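Local coordinates for uncharacterized protein MJ0764 (Methanocaldococcus jannaschii, PDB 2B8M), which is of unknown function but adopts the double-stranded beta-helix fold of the RmlC-like cupins and pairs with a second copy of itself, at residues H26-H31 against V98-H103; I32-G37 against D92-F97; T61-E66 against N81-I86. All blocks are in the same frame, centred on the assembly; numbering follows the deposited sequence.

Contact 1. Residues H26-H31 against V98-H103. With SO4 (sulfate ion), chain D; SO4 (sulfate ion), chain B.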
loop_
_atom_site.group_PDB
_atom_site.type_symbol
_atom_site.label_atom_id
_atom_site.label_comp_id
_atom_site.label_asym_id
_atom_site.label_seq_id
_atom_site.Cartn_x
_atom_site.Cartn_y
_atom_site.Cartn_z
ATOM N N HIS A 26 3.149 -3.724 -13.829
ATOM C CA HIS A 26 1.925 -4.174 -13.215
ATOM C C HIS A 26 1.344 -3.225 -12.213
ATOM O O HIS A 26 0.183 -3.349 -11.846
ATOM C CB HIS A 26 2.207 -5.494 -12.492
ATOM C CG HIS A 26 2.853 -6.517 -13.352
ATOM N ND1 HIS A 26 2.246 -7.019 -14.480
ATOM C CD2 HIS A 26 4.074 -7.100 -13.287
ATOM C CE1 HIS A 26 3.056 -7.888 -15.060
ATOM N NE2 HIS A 26 4.179 -7.938 -14.369
ATOM N N VAL A 27 2.154 -2.313 -11.679
ATOM C CA VAL A 27 1.683 -1.520 -10.538
ATOM C C VAL A 27 2.550 -0.277 -10.340
ATOM O O VAL A 27 3.720 -0.257 -10.685
ATOM C CB VAL A 27 1.659 -2.328 -9.193
ATOM C CG1 VAL A 27 3.060 -2.434 -8.583
ATOM C CG2 VAL A 27 0.729 -1.737 -8.136
ATOM N N GLN A 28 1.948 0.747 -9.743
ATOM C CA GLN A 28 2.662 1.900 -9.230
ATOM C C GLN A 28 2.331 2.083 -7.751
ATOM O O GLN A 28 1.180 1.936 -7.318
ATOM C CB GLN A 28 2.348 3.174 -9.995
ATOM C CG GLN A 28 2.681 3.154 -11.421
ATOM C CD GLN A 28 2.168 4.390 -12.141
ATOM O OE1 GLN A 28 1.003 4.796 -11.978
ATOM N NE2 GLN A 28 3.025 5.000 -12.938
ATOM N N ILE A 29 3.364 2.356 -6.961
ATOM C CA ILE A 29 3.184 2.636 -5.548
ATOM C C ILE A 29 3.984 3.881 -5.189
ATOM O O ILE A 29 5.204 3.924 -5.329
ATOM C CB ILE A 29 3.581 1.431 -4.638
ATOM C CG1 ILE A 29 2.887 0.132 -5.080
ATOM C CG2 ILE A 29 3.258 1.757 -3.167
ATOM C CD1 ILE A 29 3.278 -1.083 -4.310
ATOM N N ASN A 30 3.283 4.899 -4.709
ATOM C CA ASN A 30 3.892 6.148 -4.266
ATOM C C ASN A 30 3.655 6.352 -2.779
ATOM O O ASN A 30 2.694 5.822 -2.215
ATOM C CB ASN A 30 3.340 7.318 -5.099
ATOM C CG ASN A 30 3.481 7.086 -6.559
ATOM O OD1 ASN A 30 4.453 6.457 -7.006
ATOM N ND2 ASN A 30 2.532 7.578 -7.340
ATOM N N HIS A 31 4.544 7.131 -2.146
ATOM C CA HIS A 31 4.425 7.493 -0.760
ATOM C C HIS A 31 4.363 9.010 -0.673
ATOM O O HIS A 31 5.215 9.704 -1.211
ATOM C CB HIS A 31 5.601 6.957 -0.001
ATOM C CG HIS A 31 5.677 7.441 1.414
ATOM N ND1 HIS A 31 6.694 8.247 1.852
ATOM C CD2 HIS A 31 4.854 7.254 2.470
ATOM C CE1 HIS A 31 6.514 8.514 3.136
ATOM N NE2 HIS A 31 5.415 7.907 3.538
ATOM N N VAL A 98 -0.150 5.522 -2.325
ATOM C CA VAL A 98 -0.984 5.492 -3.502
ATOM C C VAL A 98 -0.628 4.216 -4.241
ATOM O O VAL A 98 0.530 4.002 -4.541
ATOM C CB VAL A 98 -0.705 6.680 -4.429
ATOM C CG1 VAL A 98 -1.536 6.608 -5.660
ATOM C CG2 VAL A 98 -0.964 8.003 -3.718
ATOM N N VAL A 99 -1.632 3.368 -4.488
ATOM C CA VAL A 99 -1.442 2.127 -5.203
ATOM C C VAL A 99 -2.255 2.240 -6.478
ATOM O O VAL A 99 -3.444 2.550 -6.458
ATOM C CB VAL A 99 -1.924 0.918 -4.379
ATOM C CG1 VAL A 99 -1.907 -0.358 -5.235
ATOM C CG2 VAL A 99 -1.134 0.783 -3.099
ATOM N N LYS A 100 -1.611 2.015 -7.610
ATOM C CA LYS A 100 -2.299 2.137 -8.884
ATOM C C LYS A 100 -2.084 0.863 -9.668
ATOM O O LYS A 100 -0.956 0.398 -9.840
ATOM C CB LYS A 100 -1.803 3.364 -9.653
ATOM C CG LYS A 100 -1.995 4.685 -8.930
ATOM C CD LYS A 100 -1.135 5.763 -9.533
ATOM C CE LYS A 100 -1.483 6.009 -10.964
ATOM N NZ LYS A 100 -0.627 7.062 -11.573
ATOM N N ALA A 101 -3.185 0.284 -10.138
ATOM C CA ALA A 101 -3.118 -0.938 -10.950
ATOM C C ALA A 101 -4.302 -0.974 -11.881
ATOM O O ALA A 101 -5.443 -0.710 -11.475
ATOM C CB ALA A 101 -3.097 -2.179 -10.090
ATOM N N PRO A 102 -4.043 -1.310 -13.141
ATOM C CA PRO A 102 -2.732 -1.658 -13.720
ATOM C C PRO A 102 -1.900 -0.393 -13.982
ATOM O O PRO A 102 -2.357 0.714 -13.713
ATOM C CB PRO A 102 -3.128 -2.278 -15.053
ATOM C CG PRO A 102 -4.366 -1.545 -15.423
ATOM C CD PRO A 102 -5.105 -1.341 -14.152
ATOM N N HIS A 103 -0.711 -0.545 -14.544
ATOM C CA HIS A 103 0.074 0.619 -14.895
ATOM C C HIS A 103 -0.764 1.463 -15.876
ATOM O O HIS A 103 -1.437 0.900 -16.760
ATOM C CB HIS A 103 1.388 0.213 -15.579
ATOM C CG HIS A 103 2.327 1.355 -15.749
ATOM N ND1 HIS A 103 2.212 2.249 -16.791
ATOM C CD2 HIS A 103 3.321 1.817 -14.955
ATOM C CE1 HIS A 103 3.146 3.176 -16.662
ATOM N NE2 HIS A 103 3.825 2.943 -15.550
HETATM S S SO4 D . -0.878 -6.520 -16.182
HETATM O O1 SO4 D . -2.085 -7.356 -16.190
HETATM O O2 SO4 D . -0.274 -6.493 -14.859
HETATM O O3 SO4 D . 0.143 -7.037 -17.107
HETATM O O4 SO4 D . -1.260 -5.159 -16.584
HETATM S S SO4 B . 1.910 8.726 -13.333
HETATM O O1 SO4 B . 1.772 7.465 -14.065
HETATM O O2 SO4 B . 2.963 8.595 -12.321
HETATM O O3 SO4 B . 2.260 9.812 -14.250
HETATM O O4 SO4 B . 0.651 9.057 -12.680
#
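Gln28 to Asn30 run antiparallel to Val98 to Lys100, the strand axes 4.7 Å apart at 169°, with Gln28-Lys100 and Asn30-Val98 as hydrogen-bonded pairs and Ile29-Val99 the non-hydrogen-bonded pair between them. Gln28 N gives to Lys100 O at 2.9 Å, and Lys100 N returns a bond to Gln28 O. On one face Gln28 and Lys100 bring their polar ends together, with Asn30 CB and Val98 CB packed beside them. The Lys100 chain bends at chi3 (61°), which turns CE toward Gln28 OE1; a weak bond from Lys100 NZ to that OE1 spans 2.8 Å, Asn46 being the stronger partner. Gln28 NE2 donates to Asn23 OD1 and to O1 of a sulfate, 3.0 Å away, whose O4 lies 2.6 Å from Lys100 NZ. The His103 ring plane stands 59° from this amide, with His103 CD2 3.8 Å from Gln28 CG. Ile29 and Val99 carry the opposite face, where Val27 CG2 rests on Lys100 O and reaches Val99 CG1 at 4.2 Å. His26 ND1 donates to O2 of a second sulfate at 2.6 Å, both ions probably from the crystallisation liquor. This pair belongs to the larger sheet of the cupin double-stranded beta-helix, at the subunit interface: strand 17-23 flanks 28-31 and strand 49-55 flanks 98-100, while the second subunit packs its His50 on Val27 and Ile29 and stacks its Tyr48 on His26.

Contact 2. Residues I32-G37 against D92-F97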
loop_
_atom_site.group_PDB
_atom_site.type_symbol
_atom_site.label_atom_id
_atom_site.label_comp_id
_atom_site.label_asym_id
_atom_site.label_seq_id
_atom_site.Cartn_x
_atom_site.Cartn_y
_atom_site.Cartn_z
ATOM N N ILE A 32 3.331 9.515 -0.025
ATOM C CA ILE A 32 3.104 10.956 0.038
ATOM C C ILE A 32 2.928 11.422 1.501
ATOM O O ILE A 32 2.216 10.799 2.278
ATOM C CB ILE A 32 1.891 11.405 -0.809
ATOM C CG1 ILE A 32 2.115 10.971 -2.276
ATOM C CG2 ILE A 32 1.707 12.906 -0.727
ATOM C CD1 ILE A 32 1.000 11.181 -3.156
ATOM N N VAL A 33 3.626 12.506 1.832
ATOM C CA VAL A 33 3.424 13.243 3.049
ATOM C C VAL A 33 3.064 14.663 2.725
ATOM O O VAL A 33 3.792 15.353 1.980
ATOM C CB VAL A 33 4.676 13.194 3.963
ATOM C CG1 VAL A 33 4.420 13.914 5.290
ATOM C CG2 VAL A 33 5.058 11.763 4.187
ATOM N N LEU A 34 1.937 15.104 3.294
ATOM C CA LEU A 34 1.488 16.481 3.150
ATOM C C LEU A 34 1.336 17.063 4.505
ATOM O O LEU A 34 0.451 16.660 5.281
ATOM C CB LEU A 34 0.129 16.548 2.418
ATOM C CG LEU A 34 0.104 16.012 0.988
ATOM C CD1 LEU A 34 -1.303 16.151 0.463
ATOM C CD2 LEU A 34 1.093 16.771 0.102
ATOM N N PRO A 35 2.203 18.016 4.836
ATOM C CA PRO A 35 1.951 18.851 5.990
ATOM C C PRO A 35 0.642 19.646 5.879
ATOM O O PRO A 35 0.092 19.831 4.781
ATOM C CB PRO A 35 3.145 19.819 5.989
ATOM C CG PRO A 35 4.204 19.093 5.246
ATOM C CD PRO A 35 3.482 18.335 4.178
ATOM N N ARG A 36 0.147 20.118 7.018
ATOM C CA ARG A 36 -1.051 20.944 7.012
ATOM C C ARG A 36 -0.905 22.095 6.035
ATOM O O ARG A 36 0.087 22.816 6.062
ATOM C CB ARG A 36 -1.371 21.538 8.392
ATOM C CG ARG A 36 -2.795 22.022 8.482
ATOM C CD ARG A 36 -3.065 22.755 9.789
ATOM N NE ARG A 36 -2.937 21.866 10.936
ATOM C CZ ARG A 36 -3.939 21.243 11.538
ATOM N NH1 ARG A 36 -5.177 21.355 11.114
ATOM N NH2 ARG A 36 -3.694 20.483 12.577
ATOM N N GLY A 37 -1.944 22.284 5.220
ATOM C CA GLY A 37 -2.046 23.361 4.256
ATOM C C GLY A 37 -1.495 23.031 2.877
ATOM O O GLY A 37 -1.452 23.912 2.011
ATOM N N ASP A 92 -1.972 17.825 11.166
ATOM C CA ASP A 92 -0.619 18.367 11.150
ATOM C C ASP A 92 0.156 17.732 10.013
ATOM O O ASP A 92 0.898 18.412 9.292
ATOM C CB ASP A 92 0.096 18.115 12.489
ATOM C CG ASP A 92 -0.372 19.049 13.598
ATOM O OD1 ASP A 92 -1.004 20.085 13.300
ATOM O OD2 ASP A 92 -0.122 18.724 14.781
ATOM N N ILE A 93 -0.014 16.424 9.874
ATOM C CA ILE A 93 0.702 15.641 8.896
ATOM C C ILE A 93 -0.221 14.557 8.338
ATOM O O ILE A 93 -0.749 13.718 9.089
ATOM C CB ILE A 93 1.944 14.929 9.506
ATOM C CG1 ILE A 93 3.004 15.917 10.005
ATOM C CG2 ILE A 93 2.557 13.963 8.511
ATOM C CD1 ILE A 93 3.776 16.630 8.882
ATOM N N LEU A 94 -0.364 14.524 7.012
ATOM C CA LEU A 94 -1.128 13.486 6.349
ATOM C C LEU A 94 -0.127 12.668 5.603
ATOM O O LEU A 94 0.660 13.234 4.842
ATOM C CB LEU A 94 -2.062 14.068 5.306
ATOM C CG LEU A 94 -2.761 13.221 4.222
ATOM C CD1 LEU A 94 -3.648 12.128 4.819
ATOM C CD2 LEU A 94 -3.591 14.081 3.380
ATOM N N GLU A 95 -0.174 11.367 5.827
ATOM C CA GLU A 95 0.716 10.416 5.204
ATOM C C GLU A 95 -0.102 9.282 4.593
ATOM O O GLU A 95 -0.917 8.664 5.276
ATOM C CB GLU A 95 1.730 9.874 6.225
ATOM C CG GLU A 95 2.787 9.049 5.570
ATOM C CD GLU A 95 3.842 8.543 6.523
ATOM O OE1 GLU A 95 3.745 8.859 7.723
ATOM O OE2 GLU A 95 4.763 7.815 6.075
ATOM N N PHE A 96 0.134 9.002 3.314
ATOM C CA PHE A 96 -0.581 7.914 2.616
ATOM C C PHE A 96 0.289 7.255 1.560
ATOM O O PHE A 96 1.280 7.844 1.105
ATOM C CB PHE A 96 -1.931 8.358 2.046
ATOM C CG PHE A 96 -1.855 9.488 1.109
ATOM C CD1 PHE A 96 -1.666 10.768 1.576
ATOM C CD2 PHE A 96 -1.976 9.292 -0.252
ATOM C CE1 PHE A 96 -1.602 11.853 0.680
ATOM C CE2 PHE A 96 -1.900 10.335 -1.146
ATOM C CZ PHE A 96 -1.694 11.626 -0.684
ATOM N N PHE A 97 -0.086 6.039 1.191
ATOM C CA PHE A 97 0.408 5.410 -0.011
ATOM C C PHE A 97 -0.635 5.449 -1.094
ATOM O O PHE A 97 -1.825 5.380 -0.815
ATOM C CB PHE A 97 0.831 3.966 0.240
ATOM C CG PHE A 97 1.951 3.860 1.231
ATOM C CD1 PHE A 97 1.691 3.796 2.599
ATOM C CD2 PHE A 97 3.270 3.864 0.792
ATOM C CE1 PHE A 97 2.740 3.744 3.478
ATOM C CE2 PHE A 97 4.310 3.786 1.681
ATOM C CZ PHE A 97 4.053 3.738 3.010
#
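Ile32 sets its CB over one face of the Phe96 ring, the two side chains side by side and pointing the same way. Ile32 CB stands 3.9 Å from the Phe96 ring centroid, displaced toward the rim, a CH-pi contact. The two branches spread over different rim atoms: Ile32 CG2 reaches Phe96 CZ at 3.6 Å, and Ile32 CD1 reaches Phe96 CE2 at the same distance. The first torsion of Phe96 (chi1 57°) sets CG between the backbone N and the carbonyl carbon, from where the ring comes under Ile32. Leu34 CD1 comes to the edge of the same ring, near its plane, 4.3 Å from Phe96 CE1, and also meets a methyl of Leu94, so Ile32, Leu34, Leu94 and Phe96 form one continuous apolar face.

The other face belongs to Val33, Pro35, Ile93 and Glu95. Here Val33 divides its methyls: CG1 packs on Ile93 CG2 at 3.7 Å, CG2 on the aliphatic CG of Glu95 at 3.8 Å. The carboxylate of Glu95 goes elsewhere, to His31. At the solvent-exposed end, where both Arg36 and Asp92 lie, a salt bridge closes the contact. Arg36 NH2 donates to Asp92 OD1 at 2.8 Å along a nearly straight path (172°), and OD1 lies in the guanidinium plane but is itself approached from above its own carboxylate plane, the two planes standing 75° apart. Arg36 NH1 has Ile89 O as a further partner.

Antiparallel backbone bonds, such as Leu34 N to Leu94 O at 2.7 Å, zip the strands together. Strand 49-55 lies beyond 93-97, with Ile53 against Leu94, and Val17 bonds to Val33 on the far side; from the facing sheet Met58 packs on Leu94 and Phe96, and Ile86 on Leu34 and Phe96, inside the barrel.

Contact 3. Residues T61-E66 against N81-I86. With EDO (1,2-ethanediol), chain G.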
loop_
_atom_site.group_PDB
_atom_site.type_symbol
_atom_site.label_atom_id
_atom_site.label_comp_id
_atom_site.label_asym_id
_atom_site.label_seq_id
_atom_site.Cartn_x
_atom_site.Cartn_y
_atom_site.Cartn_z
ATOM N N THR A 61 -11.722 15.571 -2.676
ATOM C CA THR A 61 -12.816 16.056 -3.480
ATOM C C THR A 61 -12.770 15.356 -4.823
ATOM O O THR A 61 -11.782 15.459 -5.555
ATOM C CB THR A 61 -12.785 17.605 -3.661
ATOM O OG1 THR A 61 -12.623 18.235 -2.372
ATOM C CG2 THR A 61 -14.071 18.079 -4.239
ATOM N N LEU A 62 -13.861 14.655 -5.140
ATOM C CA LEU A 62 -13.995 13.939 -6.365
ATOM C C LEU A 62 -15.117 14.549 -7.180
ATOM O O LEU A 62 -16.232 14.794 -6.674
ATOM C CB LEU A 62 -14.294 12.460 -6.129
ATOM C CG LEU A 62 -13.291 11.648 -5.330
ATOM C CD1 LEU A 62 -13.752 10.203 -5.330
ATOM C CD2 LEU A 62 -11.888 11.756 -5.891
ATOM N N GLU A 63 -14.820 14.811 -8.442
ATOM C CA GLU A 63 -15.801 15.379 -9.362
ATOM C C GLU A 63 -16.601 16.510 -8.736
ATOM O O GLU A 63 -15.994 17.457 -8.281
ATOM C CB GLU A 63 -16.694 14.286 -9.959
ATOM C CG GLU A 63 -15.993 13.278 -10.808
ATOM C CD GLU A 63 -15.495 13.802 -12.158
ATOM O OE1 GLU A 63 -16.009 14.819 -12.658
ATOM O OE2 GLU A 63 -14.574 13.178 -12.755
ATOM N N ASP A 64 -17.930 16.410 -8.726
ATOM C CA ASP A 64 -18.840 17.469 -8.228
ATOM C C ASP A 64 -19.299 17.255 -6.788
ATOM O O ASP A 64 -20.195 17.971 -6.297
ATOM C CB ASP A 64 -20.055 17.584 -9.165
ATOM C CG ASP A 64 -19.699 18.257 -10.492
ATOM N N GLN A 65 -18.687 16.289 -6.109
ATOM C CA GLN A 65 -19.022 15.986 -4.721
ATOM C C GLN A 65 -18.485 17.055 -3.790
ATOM O O GLN A 65 -17.494 17.725 -4.084
ATOM C CB GLN A 65 -18.385 14.666 -4.276
ATOM C CG GLN A 65 -18.759 13.438 -5.086
ATOM C CD GLN A 65 -18.332 12.119 -4.456
ATOM O OE1 GLN A 65 -17.326 12.014 -3.724
ATOM N NE2 GLN A 65 -19.079 11.093 -4.766
ATOM N N GLU A 66 -19.141 17.183 -2.641
ATOM C CA GLU A 66 -18.551 17.883 -1.505
ATOM C C GLU A 66 -17.257 17.165 -1.074
ATOM O O GLU A 66 -17.064 15.973 -1.328
ATOM C CB GLU A 66 -19.536 17.962 -0.343
ATOM C CG GLU A 66 -20.819 18.721 -0.690
ATOM C CD GLU A 66 -20.552 20.125 -1.213
ATOM O OE1 GLU A 66 -19.729 20.854 -0.603
ATOM O OE2 GLU A 66 -21.160 20.496 -2.245
ATOM N N ASN A 81 -10.200 7.513 -14.306
ATOM C CA ASN A 81 -10.760 8.602 -15.057
ATOM C C ASN A 81 -11.715 9.446 -14.259
ATOM O O ASN A 81 -12.750 9.871 -14.774
ATOM C CB ASN A 81 -11.448 8.075 -16.323
ATOM C CG ASN A 81 -10.649 8.342 -17.547
ATOM O OD1 ASN A 81 -9.922 9.330 -17.621
ATOM N ND2 ASN A 81 -10.782 7.466 -18.543
ATOM N N VAL A 82 -11.334 9.725 -13.027
ATOM C CA VAL A 82 -12.124 10.513 -12.096
ATOM C C VAL A 82 -11.293 11.745 -11.664
ATOM O O VAL A 82 -10.115 11.607 -11.253
ATOM C CB VAL A 82 -12.506 9.662 -10.845
ATOM C CG1 VAL A 82 -13.112 10.514 -9.733
ATOM C CG2 VAL A 82 -13.476 8.557 -11.204
ATOM N N LYS A 83 -11.910 12.920 -11.706
ATOM C CA LYS A 83 -11.266 14.151 -11.275
ATOM C C LYS A 83 -11.155 14.173 -9.775
ATOM O O LYS A 83 -12.181 14.018 -9.068
ATOM C CB LYS A 83 -12.048 15.364 -11.723
ATOM C CG LYS A 83 -11.346 16.662 -11.444
ATOM C CD LYS A 83 -11.877 17.797 -12.297
ATOM C CE LYS A 83 -13.376 17.970 -12.199
ATOM N NZ LYS A 83 -13.867 19.143 -12.932
HETATM N N MSE A 84 -9.928 14.319 -9.299
HETATM C CA MSE A 84 -9.670 14.301 -7.873
HETATM C C MSE A 84 -8.730 15.383 -7.386
HETATM O O MSE A 84 -7.855 15.896 -8.114
HETATM C CB MSE A 84 -9.065 12.971 -7.441
HETATM C CG MSE A 84 -7.784 12.633 -8.176
HETATM SE SE MSE A 84 -7.175 10.798 -7.834
HETATM C CE MSE A 84 -6.890 10.974 -6.010
ATOM N N LEU A 85 -8.959 15.744 -6.138
ATOM C CA LEU A 85 -8.051 16.614 -5.408
ATOM C C LEU A 85 -7.858 16.095 -3.985
ATOM O O LEU A 85 -8.854 15.808 -3.287
ATOM C CB LEU A 85 -8.642 17.986 -5.311
ATOM C CG LEU A 85 -7.862 19.004 -4.497
ATOM C CD1 LEU A 85 -6.519 19.205 -5.134
ATOM C CD2 LEU A 85 -8.643 20.262 -4.334
ATOM N N ILE A 86 -6.584 15.982 -3.594
ATOM C CA ILE A 86 -6.189 15.603 -2.260
ATOM C C ILE A 86 -5.580 16.773 -1.564
ATOM O O ILE A 86 -4.562 17.311 -2.007
ATOM C CB ILE A 86 -5.156 14.453 -2.287
ATOM C CG1 ILE A 86 -5.797 13.167 -2.829
ATOM C CG2 ILE A 86 -4.576 14.166 -0.921
ATOM C CD1 ILE A 86 -4.764 12.079 -3.120
HETATM C C1 EDO G . -22.370 14.520 -1.675
HETATM O O1 EDO G . -21.269 15.186 -2.266
HETATM C C2 EDO G . -22.438 15.019 -0.245
HETATM O O2 EDO G . -21.220 14.618 0.388
HETATM O O HOH W 1 -9.952 18.165 -1.485
HETATM O O HOH W 2 -14.721 11.724 -15.036
#
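Backbone bonds first: Thr61 and Leu85 form a hydrogen-bonded antiparallel pair, with Thr61 N to Leu85 O at 2.9 Å and the reverse bond of equal length, and Glu63 N extends the run to Lys83 O. The polar side-chain work is done by Glu63. Its chain bends at chi2 (-71°), carrying CD back toward segment 81-86, where Glu63 OE2 accepts Lys83 N at 2.9 Å almost straight (175°), from above the carboxylate plane. A water donates to Glu63 OE2 at 2.7 Å and to Asn81 O, so this carboxylate oxygen is held by two donors. Another water joins Thr61 OG1 and Leu85 O.

The apolar contact centres on the face carrying Leu62 and Met84. These two, Met84 a selenomethionine, lie side by side pointing the same way, and Leu62 CD2 presses on Met84 CB at 3.4 Å, a tight approach; Leu62 CD2 also touches Val82 CG1 at 4.2 Å. Ile3 of the second subunit packs on Val82 and Glu63.

The type II' turn from Leu62 to Gln65, closed by Gln65 N to Leu62 O, leads out of strand 57-62, whose pairing with 83-87 belongs to the smaller sheet of the cupin double-stranded beta-helix.

Overall arrangement
Contacts 1 and 2 are two halves of one strand pair, 28-35 with 93-100, and contact 3 joins strands 57-62 and 83-87 in the facing sheet, its loop nested within theirs. The halves join through packing of Phe97 on His31 and of Val98 on Ile32. Contact 2 reaches the barrel interior through Phe96 and Leu34, which touch Ile86 of contact 3. Each contact mixes buried residues with a more exposed end: an ion pair in contact 2, polar groups that hold sulfates probably taken up from the crystallisation liquor in contact 1, a water-bridged carboxylate at a turn in contact 3. All three reach the second subunit, contact 2 only through Phe97.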